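PDB 3TEV: glycosyl hyrolase, family 3, which probably hydrolyses O-glycosidic bonds, as a glycosidase of the family 3 type built on a TIM-barrel domain. Local coordinates for residues A221-H226 against V260-G265. Sequence-based numbering, arbitrary orientation.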
ATOM      1  N   ALA A 221       6.169   4.001  -3.576  1.00 36.17           N
ATOM      2  CA  ALA A 221       5.183   3.752  -2.513  1.00 35.44           C
ATOM      3  C   ALA A 221       5.515   2.476  -1.754  1.00 35.83           C
ATOM      4  O   ALA A 221       6.029   1.489  -2.337  1.00 36.02           O
ATOM      5  CB  ALA A 221       3.794   3.655  -3.079  1.00 34.79           C
ATOM      6  N   ILE A 222       5.233   2.505  -0.453  1.00 35.24           N
ATOM      7  CA  ILE A 222       5.459   1.379   0.421  1.00 35.32           C
ATOM      8  C   ILE A 222       4.209   1.126   1.259  1.00 35.44           C
ATOM      9  O   ILE A 222       3.652   2.064   1.804  1.00 34.86           O
ATOM     10  CB  ILE A 222       6.612   1.666   1.378  1.00 35.41           C
ATOM     11  CG1 ILE A 222       7.936   1.767   0.597  1.00 36.19           C
ATOM     12  CG2 ILE A 222       6.698   0.558   2.438  1.00 36.31           C
ATOM     13  CD1 ILE A 222       9.166   1.974   1.477  1.00 34.90           C
HETATM   14  N   MSE A 223       3.787  -0.133   1.353  1.00 35.83           N
HETATM   15  CA  MSE A 223       2.669  -0.516   2.188  1.00 36.76           C
HETATM   16  C   MSE A 223       3.188  -1.154   3.463  1.00 37.45           C
HETATM   17  O   MSE A 223       4.047  -2.061   3.410  1.00 37.10           O
HETATM   18  CB  MSE A 223       1.760  -1.490   1.478  1.00 37.05           C
HETATM   19  CG  MSE A 223       0.464  -1.775   2.247  1.00 40.14           C
HETATM   20 SE   MSE A 223      -0.287  -3.426   1.638  0.75 45.33          SE
HETATM   21  CE  MSE A 223      -2.117  -2.971   1.497  1.00 48.16           C
ATOM     22  N   THR A 224       2.676  -0.684   4.602  1.00 37.26           N
ATOM     23  CA  THR A 224       3.144  -1.164   5.893  1.00 39.17           C
ATOM     24  C   THR A 224       2.350  -2.349   6.402  1.00 40.10           C
ATOM     25  O   THR A 224       1.179  -2.515   6.094  1.00 41.96           O
ATOM     26  CB  THR A 224       2.934  -0.125   6.963  1.00 39.41           C
ATOM     27  OG1 THR A 224       1.516  -0.033   7.199  1.00 41.51           O
ATOM     28  CG2 THR A 224       3.458   1.191   6.518  1.00 39.08           C
ATOM     29  N   ALA A 225       2.978  -3.089   7.285  1.00 40.86           N
ATOM     30  CA  ALA A 225       2.466  -4.308   7.872  1.00 41.38           C
ATOM     31  C   ALA A 225       1.943  -4.086   9.302  1.00 40.82           C
ATOM     32  O   ALA A 225       2.604  -3.428  10.094  1.00 39.97           O
ATOM     33  CB  ALA A 225       3.650  -5.278   7.928  1.00 41.64           C
ATOM     34  N   HIS A 226       0.802  -4.682   9.643  1.00 41.40           N
ATOM     35  CA  HIS A 226       0.312  -4.689  11.024  1.00 41.72           C
ATOM     36  C   HIS A 226       1.116  -5.696  11.864  1.00 41.39           C
ATOM     37  O   HIS A 226       0.559  -6.637  12.397  1.00 41.02           O
ATOM     38  CB  HIS A 226      -1.174  -5.077  11.092  1.00 42.32           C
ATOM     39  CG  HIS A 226      -2.081  -4.239  10.249  1.00 45.26           C
ATOM     40  ND1 HIS A 226      -1.968  -2.862  10.156  1.00 46.97           N
ATOM     41  CD2 HIS A 226      -3.151  -4.583   9.490  1.00 45.74           C
ATOM     42  CE1 HIS A 226      -2.912  -2.405   9.352  1.00 47.38           C
ATOM     43  NE2 HIS A 226      -3.645  -3.426   8.939  1.00 47.00           N
ATOM     44  N   VAL A 260       1.546   3.872   2.732  1.00 31.95           N
ATOM     45  CA  VAL A 260       0.136   3.509   2.850  1.00 33.56           C
ATOM     46  C   VAL A 260       0.009   2.388   3.893  1.00 35.08           C
ATOM     47  O   VAL A 260       0.883   1.546   3.978  1.00 35.20           O
ATOM     48  CB  VAL A 260      -0.505   3.129   1.452  1.00 33.55           C
ATOM     49  CG1 VAL A 260       0.221   1.959   0.821  1.00 34.90           C
ATOM     50  CG2 VAL A 260      -1.999   2.775   1.588  1.00 31.84           C
ATOM     51  N   THR A 261      -1.050   2.400   4.701  1.00 36.66           N
ATOM     52  CA  THR A 261      -1.263   1.342   5.692  1.00 39.52           C
ATOM     53  C   THR A 261      -1.856   0.129   5.009  1.00 41.93           C
ATOM     54  O   THR A 261      -2.631   0.285   4.054  1.00 43.56           O
ATOM     55  CB  THR A 261      -2.350   1.710   6.665  1.00 39.66           C
ATOM     56  OG1 THR A 261      -3.618   1.677   5.953  1.00 40.95           O
ATOM     57  CG2 THR A 261      -2.092   3.074   7.272  1.00 37.38           C
ATOM     58  N   ASP A 262      -1.551  -1.073   5.496  1.00 43.87           N
ATOM     59  CA  ASP A 262      -2.314  -2.245   5.071  1.00 45.89           C
ATOM     60  C   ASP A 262      -3.797  -2.030   5.439  1.00 47.15           C
ATOM     61  O   ASP A 262      -4.141  -1.133   6.230  1.00 46.58           O
ATOM     62  CB  ASP A 262      -1.749  -3.513   5.738  1.00 46.55           C
ATOM     63  CG  ASP A 262      -2.106  -4.818   4.984  1.00 48.89           C
ATOM     64  OD1 ASP A 262      -3.035  -4.822   4.151  1.00 51.07           O
ATOM     65  OD2 ASP A 262      -1.444  -5.856   5.238  1.00 50.51           O
ATOM     66  N   SER A 263      -4.676  -2.849   4.867  1.00 49.15           N
ATOM     67  CA  SER A 263      -6.121  -2.757   5.122  1.00 51.64           C
ATOM     68  C   SER A 263      -6.476  -2.659   6.629  1.00 52.96           C
ATOM     69  O   SER A 263      -6.086  -3.532   7.418  1.00 52.15           O
ATOM     70  CB  SER A 263      -6.806  -3.976   4.503  1.00 51.90           C
ATOM     71  OG  SER A 263      -8.142  -4.107   4.980  1.00 54.24           O
HETATM   72  N   MSE A 264      -7.215  -1.625   7.035  1.00 55.14           N
HETATM   73  CA  MSE A 264      -7.543  -1.500   8.472  1.00 57.85           C
HETATM   74  C   MSE A 264      -8.669  -2.443   8.942  1.00 60.48           C
HETATM   75  O   MSE A 264      -8.989  -2.479  10.134  1.00 60.12           O
HETATM   76  CB  MSE A 264      -7.856  -0.052   8.864  1.00 57.62           C
HETATM   77  CG  MSE A 264      -6.799   0.973   8.462  1.00 57.89           C
HETATM   78 SE   MSE A 264      -5.007   0.649   9.197  0.75 59.75          SE
HETATM   79  CE  MSE A 264      -5.311   0.920  11.108  1.00 54.99           C
ATOM     80  N   GLY A 265      -9.250  -3.191   7.998  1.00 67.38           N
ATOM     81  CA  GLY A 265     -10.321  -4.162   8.263  1.00 72.58           C
ATOM     82  C   GLY A 265      -9.869  -5.585   8.592  1.00 75.78           C
ATOM     83  O   GLY A 265     -10.680  -6.498   8.709  1.00 76.35           O
TER
HETATM   84  O   HOH W   1      -0.542  -6.558   7.654  1.00 61.19           O
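His226, with CG anti to its own carbonyl carbon (chi1 -55°), and Asp262, with CG anti to its backbone N (chi1 -158°), meet at the C-terminal ends of two neighbouring parallel strands, a worked example of how a TIM barrel builds its mouth. In such barrels this end of the strands carries the active site, so the contact probably lies at or near it. The imidazole lies over CB of Asp262, a CH-pi contact 4.0 Å from CB to the His226 ring centroid, with CB offset from the ring centre toward its border. The two side chains cross at about a right angle, yet ring and carboxylate planes are only 21° apart. NE2 of His226 gives a straight hydrogen bond to Ser263 O (2.9 Å); this oxygen sits in the ring plane, although NE2 stands above the carbonyl plane. With ND1 bonded to Thr239 OG1, both ring nitrogens are engaged and the ring's rotation is fixed. Met264 folds its selenium back obliquely toward His226 CE1, 3.7 Å away.

Each carboxylate oxygen of Asp262 has a hydrogen bond of its own: OD1 accepts the Ser263 N-H, while OD2 takes one from a water that in turn accepts from His226 N. Across the contact, CE of the selenomethionine Met223 reaches OD1 of Asp262 at 3.4 Å. Earlier in both segments the strands pair in parallel fashion: Val260 N donates to Ile222 O and Thr224 N to Val260 O, both at 2.9 Å. Asp262 N adds only a weak bond to Thr224 O. Thr224 OG1, packed against Thr261 CA, is buried without a hydrogen-bonding partner.

Strand 221-224 pairs on its other edge with strand 174-180, whose His179 touches Asp262. Strand 258-261 lies beside strand 290-291, where Met291 meets Met223 and Val260, and helix 275-285 packs on Thr261 and Met264.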